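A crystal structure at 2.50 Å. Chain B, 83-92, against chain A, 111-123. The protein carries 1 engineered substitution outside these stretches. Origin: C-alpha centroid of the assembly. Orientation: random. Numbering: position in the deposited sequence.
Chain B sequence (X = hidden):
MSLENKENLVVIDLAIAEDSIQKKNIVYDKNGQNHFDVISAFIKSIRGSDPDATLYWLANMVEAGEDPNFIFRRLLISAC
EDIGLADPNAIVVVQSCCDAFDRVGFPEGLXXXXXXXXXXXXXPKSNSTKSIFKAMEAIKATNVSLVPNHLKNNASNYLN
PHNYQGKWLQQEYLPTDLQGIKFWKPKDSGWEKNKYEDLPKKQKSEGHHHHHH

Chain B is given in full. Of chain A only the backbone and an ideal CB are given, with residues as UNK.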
ATOM      1  N   ILE B  83       4.737  -7.529 -14.887  1.00 31.74           N
ATOM      2  CA  ILE B  83       3.383  -7.598 -14.317  1.00 29.29           C
ATOM      3  C   ILE B  83       2.652  -6.281 -14.648  1.00 29.64           C
ATOM      4  O   ILE B  83       1.601  -6.263 -15.316  1.00 32.70           O
ATOM      5  CB  ILE B  83       3.410  -7.837 -12.757  1.00 30.29           C
ATOM      6  CG1 ILE B  83       3.726  -9.286 -12.389  1.00 24.51           C
ATOM      7  CG2 ILE B  83       2.107  -7.391 -12.075  1.00 29.04           C
ATOM      8  CD1 ILE B  83       4.960  -9.764 -12.936  1.00 24.56           C
ATOM      9  N   GLY B  84       3.211  -5.174 -14.191  1.00 31.18           N
ATOM     10  CA  GLY B  84       2.771  -3.842 -14.643  1.00 31.24           C
ATOM     11  C   GLY B  84       1.332  -3.572 -14.298  1.00 33.84           C
ATOM     12  O   GLY B  84       0.861  -3.956 -13.212  1.00 33.70           O
ATOM     13  N   LEU B  85       0.602  -2.940 -15.223  1.00 33.40           N
ATOM     14  CA  LEU B  85      -0.810  -2.653 -14.970  1.00 33.62           C
ATOM     15  C   LEU B  85      -1.736  -3.896 -15.007  1.00 32.64           C
ATOM     16  O   LEU B  85      -2.972  -3.775 -15.013  1.00 30.01           O
ATOM     17  CB  LEU B  85      -1.301  -1.571 -15.934  1.00 32.99           C
ATOM     18  CG  LEU B  85      -0.357  -0.380 -15.990  1.00 29.59           C
ATOM     19  CD1 LEU B  85      -0.804   0.470 -17.108  1.00 26.42           C
ATOM     20  CD2 LEU B  85      -0.449   0.391 -14.701  1.00 31.08           C
ATOM     21  N   ALA B  86      -1.164  -5.089 -15.052  1.00 33.99           N
ATOM     22  CA  ALA B  86      -2.015  -6.276 -14.845  1.00 35.05           C
ATOM     23  C   ALA B  86      -2.389  -6.268 -13.355  1.00 34.58           C
ATOM     24  O   ALA B  86      -3.477  -6.705 -12.964  1.00 35.31           O
ATOM     25  CB  ALA B  86      -1.288  -7.563 -15.243  1.00 33.46           C
ATOM     26  N   ASP B  87      -1.473  -5.758 -12.527  1.00 33.08           N
ATOM     27  CA  ASP B  87      -1.702  -5.556 -11.094  1.00 32.64           C
ATOM     28  C   ASP B  87      -0.741  -4.466 -10.585  1.00 32.97           C
ATOM     29  O   ASP B  87       0.375  -4.752 -10.141  1.00 30.77           O
ATOM     30  CB  ASP B  87      -1.526  -6.875 -10.322  1.00 34.98           C
ATOM     31  CG  ASP B  87      -1.640  -6.705  -8.788  1.00 40.21           C
ATOM     32  OD1 ASP B  87      -2.111  -5.659  -8.300  1.00 40.71           O
ATOM     33  OD2 ASP B  87      -1.220  -7.622  -8.046  1.00 42.19           O
ATOM     34  N   PRO B  88      -1.182  -3.207 -10.633  1.00 35.65           N
ATOM     35  CA  PRO B  88      -0.243  -2.156 -10.277  1.00 32.88           C
ATOM     36  C   PRO B  88       0.080  -2.151  -8.776  1.00 34.89           C
ATOM     37  O   PRO B  88       0.910  -1.387  -8.344  1.00 34.15           O
ATOM     38  CB  PRO B  88      -0.965  -0.881 -10.699  1.00 31.78           C
ATOM     39  CG  PRO B  88      -2.425  -1.236 -10.702  1.00 32.44           C
ATOM     40  CD  PRO B  88      -2.557  -2.703 -10.878  1.00 33.89           C
ATOM     41  N   ASN B  89      -0.552  -3.010  -7.988  1.00 36.80           N
ATOM     42  CA  ASN B  89      -0.188  -3.139  -6.578  1.00 35.16           C
ATOM     43  C   ASN B  89       1.122  -3.944  -6.397  1.00 35.80           C
ATOM     44  O   ASN B  89       1.822  -3.853  -5.368  1.00 36.92           O
ATOM     45  CB  ASN B  89      -1.367  -3.769  -5.804  1.00 38.74           C
ATOM     46  CG  ASN B  89      -1.174  -3.717  -4.287  1.00 42.26           C
ATOM     47  OD1 ASN B  89      -1.062  -2.643  -3.694  1.00 44.21           O
ATOM     48  ND2 ASN B  89      -1.148  -4.890  -3.652  1.00 47.31           N
ATOM     49  N   ALA B  90       1.473  -4.727  -7.415  1.00 35.31           N
ATOM     50  CA  ALA B  90       2.663  -5.567  -7.354  1.00 30.28           C
ATOM     51  C   ALA B  90       3.889  -4.754  -6.968  1.00 28.19           C
ATOM     52  O   ALA B  90       4.708  -5.228  -6.178  1.00 27.03           O
ATOM     53  CB  ALA B  90       2.891  -6.320  -8.719  1.00 29.19           C
ATOM     54  N   ILE B  91       4.035  -3.552  -7.540  1.00 25.95           N
ATOM     55  CA  ILE B  91       5.192  -2.724  -7.199  1.00 29.91           C
ATOM     56  C   ILE B  91       5.124  -2.301  -5.733  1.00 28.91           C
ATOM     57  O   ILE B  91       6.143  -2.214  -5.096  1.00 27.86           O
ATOM     58  CB  ILE B  91       5.426  -1.509  -8.165  1.00 31.62           C
ATOM     59  CG1 ILE B  91       6.750  -0.824  -7.885  1.00 29.00           C
ATOM     60  CG2 ILE B  91       4.330  -0.464  -8.055  1.00 34.12           C
ATOM     61  CD1 ILE B  91       7.891  -1.518  -8.524  1.00 35.47           C
ATOM     62  N   VAL B  92       3.926  -2.082  -5.192  1.00 28.37           N
ATOM     63  CA  VAL B  92       3.817  -1.715  -3.786  1.00 33.04           C
ATOM     64  C   VAL B  92       4.235  -2.884  -2.900  1.00 32.70           C
ATOM     65  O   VAL B  92       4.929  -2.690  -1.928  1.00 35.90           O
ATOM     66  CB  VAL B  92       2.365  -1.290  -3.418  1.00 38.42           C
ATOM     67  CG1 VAL B  92       2.236  -0.973  -1.894  1.00 33.51           C
ATOM     68  CG2 VAL B  92       1.865  -0.123  -4.321  1.00 37.75           C
TER
ATOM     69  N   UNK A 111      10.619   2.192 -16.722  1.00 33.60           N
ATOM     70  CA  UNK A 111       9.404   1.443 -16.415  1.00 35.35           C
ATOM     71  C   UNK A 111       8.546   2.014 -15.238  1.00 34.39           C
ATOM     72  O   UNK A 111       7.316   1.927 -15.270  1.00 37.46           O
ATOM     73  CB  UNK A 111       9.801   0.001 -16.092  1.00 35.35           C
ATOM     74  N   UNK A 112       9.192   2.599 -14.224  1.00 33.51           N
ATOM     75  CA  UNK A 112       8.474   3.167 -13.071  1.00 32.78           C
ATOM     76  C   UNK A 112       7.769   4.456 -13.479  1.00 31.53           C
ATOM     77  O   UNK A 112       6.649   4.794 -13.025  1.00 31.38           O
ATOM     78  CB  UNK A 112       9.433   3.433 -11.909  1.00 32.78           C
ATOM     79  N   UNK A 113       8.431   5.153 -14.384  1.00 29.83           N
ATOM     80  CA  UNK A 113       7.967   6.417 -14.864  1.00 29.41           C
ATOM     81  C   UNK A 113       6.739   6.096 -15.736  1.00 27.91           C
ATOM     82  O   UNK A 113       5.674   6.717 -15.627  1.00 28.16           O
ATOM     83  CB  UNK A 113       9.057   7.172 -15.627  1.00 29.41           C
ATOM     84  N   UNK A 114       6.862   5.071 -16.561  1.00 26.86           N
ATOM     85  CA  UNK A 114       5.802   4.694 -17.462  1.00 27.04           C
ATOM     86  C   UNK A 114       4.634   4.088 -16.698  1.00 32.78           C
ATOM     87  O   UNK A 114       3.451   4.431 -16.978  1.00 36.07           O
ATOM     88  CB  UNK A 114       6.322   3.713 -18.515  1.00 27.04           C
ATOM     89  N   UNK A 115       4.910   3.215 -15.717  1.00 28.82           N
ATOM     90  CA  UNK A 115       3.757   2.664 -14.977  1.00 29.50           C
ATOM     91  C   UNK A 115       2.955   3.752 -14.209  1.00 28.97           C
ATOM     92  O   UNK A 115       1.737   3.756 -14.159  1.00 30.10           O
ATOM     93  CB  UNK A 115       4.247   1.601 -13.992  1.00 29.50           C
ATOM     94  N   UNK A 116       3.668   4.643 -13.552  1.00 28.91           N
ATOM     95  CA  UNK A 116       3.018   5.607 -12.734  1.00 26.57           C
ATOM     96  C   UNK A 116       2.290   6.532 -13.662  1.00 28.57           C
ATOM     97  O   UNK A 116       1.185   6.942 -13.329  1.00 27.83           O
ATOM     98  CB  UNK A 116       4.002   6.351 -11.829  1.00 26.57           C
ATOM     99  N   UNK A 117       2.908   6.901 -14.809  1.00 23.05           N
ATOM    100  CA  UNK A 117       2.222   7.837 -15.723  1.00 28.33           C
ATOM    101  C   UNK A 117       0.983   7.202 -16.317  1.00 27.33           C
ATOM    102  O   UNK A 117      -0.089   7.783 -16.245  1.00 27.93           O
ATOM    103  CB  UNK A 117       3.160   8.287 -16.845  1.00 28.33           C
ATOM    104  N   UNK A 118       1.114   5.993 -16.860  1.00 23.80           N
ATOM    105  CA  UNK A 118      -0.062   5.286 -17.349  1.00 27.43           C
ATOM    106  C   UNK A 118      -1.092   5.046 -16.252  1.00 29.85           C
ATOM    107  O   UNK A 118      -2.301   5.084 -16.483  1.00 33.66           O
ATOM    108  CB  UNK A 118       0.353   3.950 -17.969  1.00 27.43           C
ATOM    109  N   UNK A 119      -0.632   4.760 -15.047  1.00 29.33           N
ATOM    110  CA  UNK A 119      -1.571   4.420 -14.015  1.00 29.03           C
ATOM    111  C   UNK A 119      -2.484   5.610 -13.751  1.00 25.63           C
ATOM    112  O   UNK A 119      -3.669   5.435 -13.726  1.00 23.20           O
ATOM    113  CB  UNK A 119      -0.843   3.988 -12.740  1.00 29.03           C
ATOM    114  N   UNK A 120      -1.934   6.816 -13.551  1.00 26.65           N
ATOM    115  CA  UNK A 120      -2.774   8.060 -13.409  1.00 29.80           C
ATOM    116  C   UNK A 120      -3.637   8.402 -14.638  1.00 29.44           C
ATOM    117  O   UNK A 120      -4.787   8.839 -14.487  1.00 28.62           O
ATOM    118  CB  UNK A 120      -1.864   9.256 -13.122  1.00 29.80           C
ATOM    119  N   UNK A 121      -3.128   8.161 -15.841  1.00 26.85           N
ATOM    120  CA  UNK A 121      -3.914   8.493 -17.054  1.00 29.48           C
ATOM    121  C   UNK A 121      -5.222   7.717 -17.147  1.00 30.30           C
ATOM    122  O   UNK A 121      -6.289   8.277 -17.492  1.00 30.51           O
ATOM    123  CB  UNK A 121      -3.082   8.218 -18.308  1.00 29.48           C
ATOM    124  N   UNK A 122      -5.161   6.434 -16.799  1.00 29.00           N
ATOM    125  CA  UNK A 122      -6.341   5.600 -16.955  1.00 28.70           C
ATOM    126  C   UNK A 122      -7.176   5.499 -15.687  1.00 29.37           C
ATOM    127  O   UNK A 122      -8.234   4.860 -15.679  1.00 34.04           O
ATOM    128  CB  UNK A 122      -5.924   4.198 -17.404  1.00 28.70           C
ATOM    129  N   UNK A 123      -6.762   6.162 -14.619  1.00 25.83           N
ATOM    130  CA  UNK A 123      -7.605   6.136 -13.417  1.00 30.26           C
ATOM    131  C   UNK A 123      -8.785   7.063 -13.529  1.00 30.43           C
ATOM    132  O   UNK A 123      -8.694   8.039 -14.249  1.00 34.04           O
ATOM    133  CB  UNK A 123      -6.785   6.508 -12.180  1.00 30.26           C
TER

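Residues 111 to 121 of chain A have helical backbone angles, so the positions that face chain B recur every three or four residues: 112, 115, 118, 119 and 122. Opposite them, chain B leaves a helix at Gly84(B), passes through a short 3-10 segment, and turns at Asp87(B) to Ala90(B) into another helix.

At 111 the CB is out of reach of chain B and the stretch sets no preference; the residue is Phe111(A), which makes no contact here.

Position 112 points sideways, with nothing of chain B within 5.5 Å of its ideal CB. A short side chain would fall short of Ile91(B), whereas a long apolar one, such as leucine, methionine or phenylalanine, could reach it. The residue is Phe112(A), chi1 m, whose CE1 lies 3.7 Å from Ile91(B) CD1, with the methyl group oblique to the ring.

Positions 113 and 114 are out of reach, and the choice is open. Leu113(A) makes no contact with chain B; Ser114(A) bonds through OG elsewhere in the structure.

Position 115 points toward chain B, and its CA is 6.6 Å from the CA of Gly84(B). Ahead lie the methyl groups of Leu85(B) and Ile91(B), the Pro88(B) ring and main-chain polar atoms. A long side chain suits the site best, since it can run past Leu85(B) to the Gly84(B) backbone and the Pro88(B) ring; methionine could serve, but glutamine or another polar end could also address the backbone. It is Gln115(A), extended with chi1 and chi2 both t. CG packs 4.1 Å from Leu85(B) CD2, and OE1 comes 3.3 Å from Gly84(B) CA. NE2 sits 3.6 Å from Ile91(B) CG2 and donates to water 1 over 3.2 Å. That water in turn accepts from Ile91(B) N at 3.1 Å and can donate to Asp87(B) O at 2.9 Å, so the amide reaches the turn through solvent.

At 116 the CB points away, and small residues suffice: Ala116(A). Position 117 is out of reach; Ser117(A) OG turns back to donate to Leu113(A) O at 2.6 Å.

Position 118 points toward chain B, its ideal CB 3.8 Å from Leu85(B) CD1. This is an apolar site, suited to alanine, leucine or methionine. In Leu118(A) the CB itself makes the closest contact, 3.8 Å from Leu85(B) CD1.

Position 119 starts sideways, near Leu85(B) CD2 and with Pro88(B) farther out, so leucine or an aromatic ring would fit. Tyr119(A), chi1 t, brings CE1 to 3.6 Å from Pro88(B) CG; the proline meets the ring at its edge. Its hydroxyl is hydrogen-bonded elsewhere in the structure.

Positions 120 and 121 are out of reach and hold Leu120(A) and Ala121(A).

Position 122 points toward chain B but is distant, so a branched or long apolar residue is favoured. Ile122(A) extends CD1 to 4.2 Å from Leu85(B) CD1.

At 123, phi/psi of -78/155 is no longer helical. Ser123(A) OG donates to Tyr119(A) O at 2.7 Å.

Chain A, residues 111-123: FFLSQASLYLAIS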
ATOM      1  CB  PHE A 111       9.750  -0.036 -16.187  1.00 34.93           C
ATOM      2  CG  PHE A 111      10.099  -0.765 -17.438  1.00 38.86           C
ATOM      3  CD1 PHE A 111       9.118  -0.970 -18.439  1.00 41.59           C
ATOM      4  CD2 PHE A 111      11.403  -1.266 -17.639  1.00 37.41           C
ATOM      5  CE1 PHE A 111       9.432  -1.656 -19.642  1.00 41.95           C
ATOM      6  CE2 PHE A 111      11.738  -1.931 -18.810  1.00 36.80           C
ATOM      7  CZ  PHE A 111      10.754  -2.137 -19.831  1.00 41.51           C
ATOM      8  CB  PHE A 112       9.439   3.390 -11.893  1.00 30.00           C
ATOM      9  CG  PHE A 112      10.228   2.169 -11.554  1.00 30.52           C
ATOM     10  CD1 PHE A 112       9.577   0.953 -11.362  1.00 33.55           C
ATOM     11  CD2 PHE A 112      11.611   2.210 -11.489  1.00 30.31           C
ATOM     12  CE1 PHE A 112      10.280  -0.195 -11.089  1.00 34.16           C
ATOM     13  CE2 PHE A 112      12.328   1.087 -11.225  1.00 30.47           C
ATOM     14  CZ  PHE A 112      11.660  -0.133 -11.011  1.00 35.94           C
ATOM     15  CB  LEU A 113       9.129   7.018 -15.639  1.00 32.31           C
ATOM     16  CG  LEU A 113       9.795   8.405 -15.487  1.00 36.50           C
ATOM     17  CD1 LEU A 113       9.382   9.281 -14.278  1.00 29.29           C
ATOM     18  CD2 LEU A 113      11.346   8.324 -15.657  1.00 32.03           C
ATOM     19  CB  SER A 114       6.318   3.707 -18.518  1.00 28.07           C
ATOM     20  OG  SER A 114       5.231   3.168 -19.256  1.00 32.35           O
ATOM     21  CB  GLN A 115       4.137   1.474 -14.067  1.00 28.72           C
ATOM     22  CG  GLN A 115       3.137   1.269 -12.863  1.00 30.74           C
ATOM     23  CD  GLN A 115       3.109  -0.162 -12.388  1.00 33.04           C
ATOM     24  OE1 GLN A 115       3.609  -1.041 -13.078  1.00 37.00           O
ATOM     25  NE2 GLN A 115       2.534  -0.410 -11.221  1.00 27.00           N
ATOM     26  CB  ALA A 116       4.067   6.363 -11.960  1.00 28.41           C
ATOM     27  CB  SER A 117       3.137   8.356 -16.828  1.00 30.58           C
ATOM     28  OG  SER A 117       4.360   8.823 -16.261  1.00 33.93           O
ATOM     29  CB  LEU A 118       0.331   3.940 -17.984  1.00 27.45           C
ATOM     30  CG  LEU A 118       1.064   4.056 -19.321  1.00 30.88           C
ATOM     31  CD1 LEU A 118       1.852   2.789 -19.605  1.00 32.28           C
ATOM     32  CD2 LEU A 118       0.083   4.361 -20.434  1.00 29.01           C
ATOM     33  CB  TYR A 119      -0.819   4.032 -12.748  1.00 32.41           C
ATOM     34  CG  TYR A 119      -1.721   3.795 -11.593  1.00 32.44           C
ATOM     35  CD1 TYR A 119      -2.123   2.524 -11.278  1.00 35.89           C
ATOM     36  CD2 TYR A 119      -2.166   4.832 -10.817  1.00 34.26           C
ATOM     37  CE1 TYR A 119      -2.963   2.273 -10.209  1.00 40.79           C
ATOM     38  CE2 TYR A 119      -3.029   4.604  -9.764  1.00 40.53           C
ATOM     39  CZ  TYR A 119      -3.413   3.318  -9.447  1.00 42.08           C
ATOM     40  OH  TYR A 119      -4.263   3.051  -8.380  1.00 43.55           O
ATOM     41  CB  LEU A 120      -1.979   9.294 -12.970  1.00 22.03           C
ATOM     42  CG  LEU A 120      -1.094   9.139 -11.725  1.00 26.01           C
ATOM     43  CD1 LEU A 120      -0.290  10.453 -11.457  1.00 23.88           C
ATOM     44  CD2 LEU A 120      -1.957   8.694 -10.491  1.00 22.44           C
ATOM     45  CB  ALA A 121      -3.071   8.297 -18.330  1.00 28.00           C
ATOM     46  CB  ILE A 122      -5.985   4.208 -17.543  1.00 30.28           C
ATOM     47  CG1 ILE A 122      -5.233   3.334 -16.531  1.00 24.15           C
ATOM     48  CG2 ILE A 122      -5.179   4.406 -18.830  1.00 24.77           C
ATOM     49  CD1 ILE A 122      -4.692   2.043 -17.128  1.00 23.63           C
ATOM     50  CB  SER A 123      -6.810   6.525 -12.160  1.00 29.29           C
ATOM     51  OG  SER A 123      -5.705   5.665 -12.025  1.00 31.13           O
TER
HETATM   52  O   HOH W   1       2.982  -3.468 -10.475  1.00 32.85           O
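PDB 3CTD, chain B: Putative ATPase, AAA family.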